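Local coordinates for protein chitosanase (PDB 7C6C) that hydrolyses internal beta-(1->4) linkages between D-glucosamine residues of partly acetylated chitosan as a secreted glycosyl hydrolase of family 46, at residues D142-H147 with W204-R210; N182-R188 with L214-A218. One frame throughout, in Å; residues are numbered along the deposited sequence.

Both contacts use helix 209-219: contact 1 uses its N-terminal part and the turn leading into it, contact 2 a stretch further along. Their centres lie about 12 Å apart, and Arg188 of contact 2 joins them, its NH1 forming a salt bridge of 2.9 Å to Asp142 OD2 and its NH2 probably hydrogen-bonding to Gln146 OE1 at 2.7 Å. Contact 1 is the nearer to the catalytic centre. The side chain of its Arg210 comes within about 3 Å of that of Glu19, the predicted proton donor, whereas Arg188 stays about 7 Å from Glu19. Ala209 of contact 1 also borders the pocket holding the bound hydroxybutanedioic acid.

Contact 1 of 2, residues D142-H147 with W204-R210; sequences DTVIQH and WRESVAR. With LMR ((2S)-2-hydroxybutanedioic acid), chain B.
Asp142 OD2 is gripped by two arginines: it accepts from Arg210 NE at 3.0 Å through its syn lone pair and forms a salt bridge to Arg188, which also hydrogen-bonds to Gln146 OE1. The companion oxygen OD1 takes Arg210 NH2 at 2.8 Å, in the guanidinium plane. The guanidinium thus holds the carboxylate side-on, one nitrogen to each oxygen, with the two planes turned 38° apart. NH2 has a second anionic partner in Glu19, the predicted proton donor, so the Asp142 pair probably helps to fix the arginine beside that acid. Gln146 lies over one face of the same guanidinium, reaching this far because CG stands anti to the backbone N (chi1 178°) and the chain runs on extended. Its NE2 passes above the pyrrole side of the Trp204 indole, 3.4 Å from CD1, and donates to Ser207 OG at 2.9 Å, nearly straight at 167°. Ser207, inside the Arg205-Val208 type I turn, is tied back to helix 201-205 by OG (2.7 Å) and N, both donating to Trp204 O. At the indole edge a water bridges Trp204 NE1 and Gln146 O. His147 lies over the benzene part, planes oblique; its ND1, bonded to Asp154 O, is 3.6 Å from CH2. The contact fixes the connection between helices 201-205 and 209-219 against the C-terminal end of helix 134-147, with helix 177-193 packed alongside.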
loop_
_atom_site.group_PDB
_atom_site.type_symbol
_atom_site.label_atom_id
_atom_site.label_comp_id
_atom_site.label_asym_id
_atom_site.label_seq_id
_atom_site.Cartn_x
_atom_site.Cartn_y
_atom_site.Cartn_z
ATOM N N ASP A 142 -4.835 -1.070 -2.599
ATOM C CA ASP A 142 -4.148 0.182 -2.302
ATOM C C ASP A 142 -4.290 0.547 -0.830
ATOM O O ASP A 142 -3.343 1.048 -0.207
ATOM C CB ASP A 142 -4.701 1.310 -3.166
ATOM C CG ASP A 142 -3.936 2.594 -2.968
ATOM O OD1 ASP A 142 -2.760 2.635 -3.378
ATOM O OD2 ASP A 142 -4.495 3.543 -2.377
ATOM N N THR A 143 -5.471 0.300 -0.255
ATOM C CA THR A 143 -5.718 0.676 1.132
ATOM C C THR A 143 -4.804 -0.084 2.083
ATOM O O THR A 143 -4.217 0.506 2.995
ATOM C CB THR A 143 -7.186 0.435 1.495
ATOM O OG1 THR A 143 -8.021 1.238 0.654
ATOM C CG2 THR A 143 -7.457 0.815 2.947
ATOM N N VAL A 144 -4.666 -1.398 1.891
ATOM C CA VAL A 144 -3.842 -2.149 2.834
ATOM C C VAL A 144 -2.379 -1.737 2.726
ATOM O O VAL A 144 -1.655 -1.730 3.727
ATOM C CB VAL A 144 -4.068 -3.671 2.712
ATOM C CG1 VAL A 144 -3.408 -4.238 1.469
ATOM C CG2 VAL A 144 -3.551 -4.392 3.955
ATOM N N ILE A 145 -1.929 -1.356 1.530
ATOM C CA ILE A 145 -0.546 -0.924 1.370
ATOM C C ILE A 145 -0.279 0.335 2.180
ATOM O O ILE A 145 0.767 0.458 2.828
ATOM C CB ILE A 145 -0.197 -0.762 -0.121
ATOM C CG1 ILE A 145 -0.041 -2.138 -0.775
ATOM C CG2 ILE A 145 1.069 0.070 -0.287
ATOM C CD1 ILE A 145 0.019 -2.099 -2.265
ATOM N N GLN A 146 -1.218 1.285 2.172
ATOM C CA GLN A 146 -0.993 2.520 2.915
ATOM C C GLN A 146 -1.311 2.363 4.401
ATOM O O GLN A 146 -0.559 2.848 5.254
ATOM C CB GLN A 146 -1.798 3.670 2.315
ATOM C CG GLN A 146 -1.616 4.964 3.095
ATOM C CD GLN A 146 -2.258 6.172 2.432
ATOM O OE1 GLN A 146 -3.313 6.072 1.803
ATOM N NE2 GLN A 146 -1.639 7.334 2.605
ATOM N N HIS A 147 -2.414 1.694 4.731
ATOM C CA HIS A 147 -2.926 1.686 6.095
ATOM C C HIS A 147 -2.444 0.504 6.923
ATOM O O HIS A 147 -2.545 0.547 8.155
ATOM C CB HIS A 147 -4.457 1.694 6.069
ATOM C CG HIS A 147 -5.040 2.936 5.475
ATOM N ND1 HIS A 147 -5.606 3.936 6.241
ATOM C CD2 HIS A 147 -5.147 3.339 4.188
ATOM C CE1 HIS A 147 -6.037 4.899 5.444
ATOM N NE2 HIS A 147 -5.769 4.563 4.193
ATOM N N TRP A 204 -0.305 11.677 5.565
ATOM C CA TRP A 204 -1.568 11.136 5.077
ATOM C C TRP A 204 -2.476 12.233 4.536
ATOM O O TRP A 204 -3.189 12.024 3.550
ATOM C CB TRP A 204 -2.252 10.317 6.165
ATOM C CG TRP A 204 -1.703 8.930 6.255
ATOM C CD1 TRP A 204 -0.563 8.453 5.666
ATOM C CD2 TRP A 204 -2.289 7.830 6.951
ATOM N NE1 TRP A 204 -0.403 7.122 5.965
ATOM C CE2 TRP A 204 -1.453 6.716 6.750
ATOM C CE3 TRP A 204 -3.445 7.683 7.729
ATOM C CZ2 TRP A 204 -1.734 5.467 7.299
ATOM C CZ3 TRP A 204 -3.727 6.444 8.263
ATOM C CH2 TRP A 204 -2.869 5.352 8.059
ATOM N N ARG A 205 -2.416 13.416 5.131
ATOM C CA ARG A 205 -3.225 14.528 4.646
ATOM C C ARG A 205 -2.810 14.888 3.218
ATOM O O ARG A 205 -3.641 15.265 2.405
ATOM C CB ARG A 205 -3.126 15.735 5.590
ATOM C CG ARG A 205 -4.079 15.633 6.773
ATOM C CD ARG A 205 -3.835 16.674 7.864
ATOM N NE ARG A 205 -4.624 16.349 9.054
ATOM C CZ ARG A 205 -4.311 16.692 10.302
ATOM N NH1 ARG A 205 -5.103 16.331 11.300
ATOM N NH2 ARG A 205 -3.225 17.403 10.561
ATOM N N GLU A 206 -1.523 14.748 2.915
ATOM C CA GLU A 206 -1.014 15.031 1.582
ATOM C C GLU A 206 -1.312 13.922 0.584
ATOM O O GLU A 206 -1.002 14.084 -0.598
ATOM C CB GLU A 206 0.496 15.288 1.638
ATOM C CG GLU A 206 0.863 16.757 1.757
ATOM C CD GLU A 206 0.381 17.572 0.569
ATOM O OE1 GLU A 206 -0.621 18.303 0.716
ATOM O OE2 GLU A 206 0.999 17.477 -0.515
ATOM N N SER A 207 -1.904 12.813 1.029
ATOM C CA SER A 207 -2.163 11.656 0.184
ATOM C C SER A 207 -3.630 11.507 -0.194
ATOM O O SER A 207 -3.968 10.572 -0.927
ATOM C CB SER A 207 -1.704 10.376 0.889
ATOM O OG SER A 207 -2.648 9.973 1.863
ATOM N N VAL A 208 -4.509 12.397 0.281
ATOM C CA VAL A 208 -5.944 12.208 0.085
ATOM C C VAL A 208 -6.333 12.197 -1.382
ATOM O O VAL A 208 -7.384 11.652 -1.729
ATOM C CB VAL A 208 -6.779 13.245 0.872
ATOM C CG1 VAL A 208 -6.563 13.077 2.360
ATOM C CG2 VAL A 208 -6.443 14.666 0.420
ATOM N N ALA A 209 -5.514 12.783 -2.258
ATOM C CA ALA A 209 -5.858 12.808 -3.676
ATOM C C ALA A 209 -6.051 11.407 -4.244
ATOM O O ALA A 209 -6.787 11.244 -5.221
ATOM C CB ALA A 209 -4.806 13.572 -4.480
ATOM N N ARG A 210 -5.404 10.388 -3.666
ATOM C CA ARG A 210 -5.586 9.037 -4.192
ATOM C C ARG A 210 -7.033 8.586 -4.080
ATOM O O ARG A 210 -7.521 7.844 -4.943
ATOM C CB ARG A 210 -4.619 8.050 -3.526
ATOM C CG ARG A 210 -4.915 7.712 -2.073
ATOM C CD ARG A 210 -3.635 7.370 -1.328
ATOM N NE ARG A 210 -3.074 6.079 -1.724
ATOM C CZ ARG A 210 -1.837 5.699 -1.417
ATOM N NH1 ARG A 210 -1.037 6.537 -0.769
ATOM N NH2 ARG A 210 -1.394 4.499 -1.757
HETATM C C1 LMR B . -8.467 17.111 -8.836
HETATM O O1A LMR B . -7.497 16.860 -9.581
HETATM O O1B LMR B . -9.630 17.256 -9.267
HETATM C C2 LMR B . -8.236 17.257 -7.361
HETATM O O2 LMR B . -9.428 17.779 -6.762
HETATM C C3 LMR B . -7.901 15.908 -6.726
HETATM C C4 LMR B . -6.501 15.458 -7.089
HETATM O O4A LMR B . -5.543 16.221 -6.829
HETATM O O4B LMR B . -6.348 14.337 -7.630
HETATM O O HOH W 1 1.353 4.795 5.113
#

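Contact 2 of 2, residues N182-R188 with L214-A218; sequences NKFLDVR and LRSIA
Arg215 lays its guanidinium over Leu185, one face against CB, with NH2 3.6 Å from that carbon. This is an antiparallel helix pair within the alpha-helical part of the family 46 fold: the local axes of 182-188 and 214-218 run at 166° and come within 10.8 Å. At the guanidinium edge NH1 donates to Asn182 O at 3.3 Å. Asp186 approaches obliquely, its OD1 forming a salt bridge with NH2 at 2.8 Å; the angle of 126° makes the hydrogen-bond component weak. Asp186 is exposed, so solvent probably tempers this charge pair. Arg215 reaches across because its chain, first extended, bends at CG-CD (chi3 -58°). Further along the arginine chain, Leu185 CD1 rests against Arg215 CA, CB and CG, and CD2 meets Leu214 CB at 4.2 Å, the two leucines crossing at about a right angle. Leu214 also packs on Phe18 of helix 5-20, and its CD1 lies 4.0 Å from Arg188 NH1. Arg188 is itself held by Asp142, Gln146 and His147 of helix 134-147, which tie this edge of the interface to the neighbouring helix. Asn182 O has two donors: Arg215 NH1 and the helical Asp186 N (3.1 Å) reach it from opposite faces of its carbonyl plane.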
loop_
_atom_site.group_PDB
_atom_site.type_symbol
_atom_site.label_atom_id
_atom_site.label_comp_id
_atom_site.label_asym_id
_atom_site.label_seq_id
_atom_site.Cartn_x
_atom_site.Cartn_y
_atom_site.Cartn_z
ATOM N N ASN A 182 -18.355 3.730 -2.588
ATOM C CA ASN A 182 -18.347 5.177 -2.400
ATOM C C ASN A 182 -18.271 5.534 -0.922
ATOM O O ASN A 182 -17.548 6.459 -0.532
ATOM C CB ASN A 182 -19.569 5.808 -3.058
ATOM C CG ASN A 182 -19.473 5.803 -4.565
ATOM O OD1 ASN A 182 -18.380 5.800 -5.128
ATOM N ND2 ASN A 182 -20.619 5.805 -5.230
ATOM N N LYS A 183 -18.988 4.791 -0.078
ATOM C CA LYS A 183 -18.897 5.031 1.357
ATOM C C LYS A 183 -17.519 4.657 1.891
ATOM O O LYS A 183 -16.988 5.341 2.773
ATOM C CB LYS A 183 -20.003 4.279 2.095
ATOM C CG LYS A 183 -21.400 4.622 1.599
ATOM C CD LYS A 183 -22.332 5.038 2.730
ATOM C CE LYS A 183 -23.733 5.355 2.208
ATOM N NZ LYS A 183 -24.498 6.258 3.119
ATOM N N PHE A 184 -16.923 3.580 1.365
ATOM C CA PHE A 184 -15.570 3.213 1.767
ATOM C C PHE A 184 -14.585 4.331 1.453
ATOM O O PHE A 184 -13.728 4.666 2.277
ATOM C CB PHE A 184 -15.138 1.928 1.064
ATOM C CG PHE A 184 -13.815 1.401 1.545
ATOM C CD1 PHE A 184 -12.625 1.846 0.990
ATOM C CD2 PHE A 184 -13.759 0.483 2.584
ATOM C CE1 PHE A 184 -11.412 1.374 1.455
ATOM C CE2 PHE A 184 -12.549 0.004 3.045
ATOM C CZ PHE A 184 -11.376 0.451 2.480
ATOM N N LEU A 185 -14.687 4.910 0.256
ATOM C CA LEU A 185 -13.793 6.002 -0.108
ATOM C C LEU A 185 -13.989 7.200 0.817
ATOM O O LEU A 185 -13.018 7.864 1.195
ATOM C CB LEU A 185 -13.981 6.361 -1.585
ATOM C CG LEU A 185 -13.502 5.278 -2.562
ATOM C CD1 LEU A 185 -14.042 5.533 -3.966
ATOM C CD2 LEU A 185 -11.983 5.216 -2.585
ATOM N N ASP A 186 -15.236 7.469 1.222
ATOM C CA ASP A 186 -15.501 8.523 2.201
ATOM C C ASP A 186 -14.827 8.219 3.536
ATOM O O ASP A 186 -14.206 9.096 4.150
ATOM C CB ASP A 186 -17.007 8.654 2.431
ATOM C CG ASP A 186 -17.733 9.272 1.263
ATOM O OD1 ASP A 186 -17.075 9.817 0.353
ATOM O OD2 ASP A 186 -18.983 9.227 1.275
ATOM N N VAL A 187 -14.978 6.982 4.015
ATOM C CA VAL A 187 -14.382 6.575 5.283
ATOM C C VAL A 187 -12.864 6.680 5.212
ATOM O O VAL A 187 -12.212 7.159 6.148
ATOM C CB VAL A 187 -14.851 5.153 5.643
ATOM C CG1 VAL A 187 -13.982 4.554 6.739
ATOM C CG2 VAL A 187 -16.320 5.165 6.061
ATOM N N ARG A 188 -12.277 6.241 4.100
ATOM C CA ARG A 188 -10.829 6.328 3.963
ATOM C C ARG A 188 -10.361 7.776 3.917
ATOM O O ARG A 188 -9.360 8.126 4.550
ATOM C CB ARG A 188 -10.361 5.558 2.729
ATOM C CG ARG A 188 -8.855 5.543 2.603
ATOM C CD ARG A 188 -8.376 4.622 1.500
ATOM N NE ARG A 188 -6.921 4.630 1.447
ATOM C CZ ARG A 188 -6.203 4.230 0.403
ATOM N NH1 ARG A 188 -6.809 3.770 -0.687
ATOM N NH2 ARG A 188 -4.875 4.299 0.455
ATOM N N LEU A 214 -9.276 7.325 -7.381
ATOM C CA LEU A 214 -10.027 6.077 -7.403
ATOM C C LEU A 214 -11.513 6.340 -7.610
ATOM O O LEU A 214 -12.175 5.636 -8.383
ATOM C CB LEU A 214 -9.764 5.299 -6.111
ATOM C CG LEU A 214 -8.312 4.828 -5.944
ATOM C CD1 LEU A 214 -8.032 4.421 -4.487
ATOM C CD2 LEU A 214 -7.981 3.681 -6.910
ATOM N N ARG A 215 -12.049 7.367 -6.950
ATOM C CA ARG A 215 -13.450 7.710 -7.150
ATOM C C ARG A 215 -13.727 8.103 -8.593
ATOM O O ARG A 215 -14.807 7.810 -9.115
ATOM C CB ARG A 215 -13.870 8.822 -6.190
ATOM C CG ARG A 215 -15.369 8.807 -5.929
ATOM C CD ARG A 215 -15.856 10.000 -5.137
ATOM N NE ARG A 215 -15.216 10.143 -3.829
ATOM C CZ ARG A 215 -15.632 9.560 -2.704
ATOM N NH1 ARG A 215 -16.686 8.748 -2.703
ATOM N NH2 ARG A 215 -14.987 9.792 -1.569
ATOM N N SER A 216 -12.772 8.766 -9.254
ATOM C CA SER A 216 -12.984 9.159 -10.646
ATOM C C SER A 216 -13.137 7.948 -11.553
ATOM O O SER A 216 -13.876 8.007 -12.542
ATOM C CB SER A 216 -11.841 10.052 -11.124
ATOM O OG SER A 216 -11.895 11.322 -10.490
ATOM N N ILE A 217 -12.445 6.847 -11.244
ATOM C CA ILE A 217 -12.633 5.614 -12.002
ATOM C C ILE A 217 -14.056 5.100 -11.820
ATOM O O ILE A 217 -14.722 4.696 -12.785
ATOM C CB ILE A 217 -11.584 4.563 -11.587
ATOM C CG1 ILE A 217 -10.157 5.099 -11.767
ATOM C CG2 ILE A 217 -11.801 3.273 -12.361
ATOM C CD1 ILE A 217 -9.088 4.174 -11.239
ATOM N N ALA A 218 -14.549 5.125 -10.577
ATOM C CA ALA A 218 -15.932 4.742 -10.311
ATOM C C ALA A 218 -16.902 5.631 -11.077
ATOM O O ALA A 218 -17.893 5.145 -11.632
ATOM C CB ALA A 218 -16.213 4.825 -8.813
#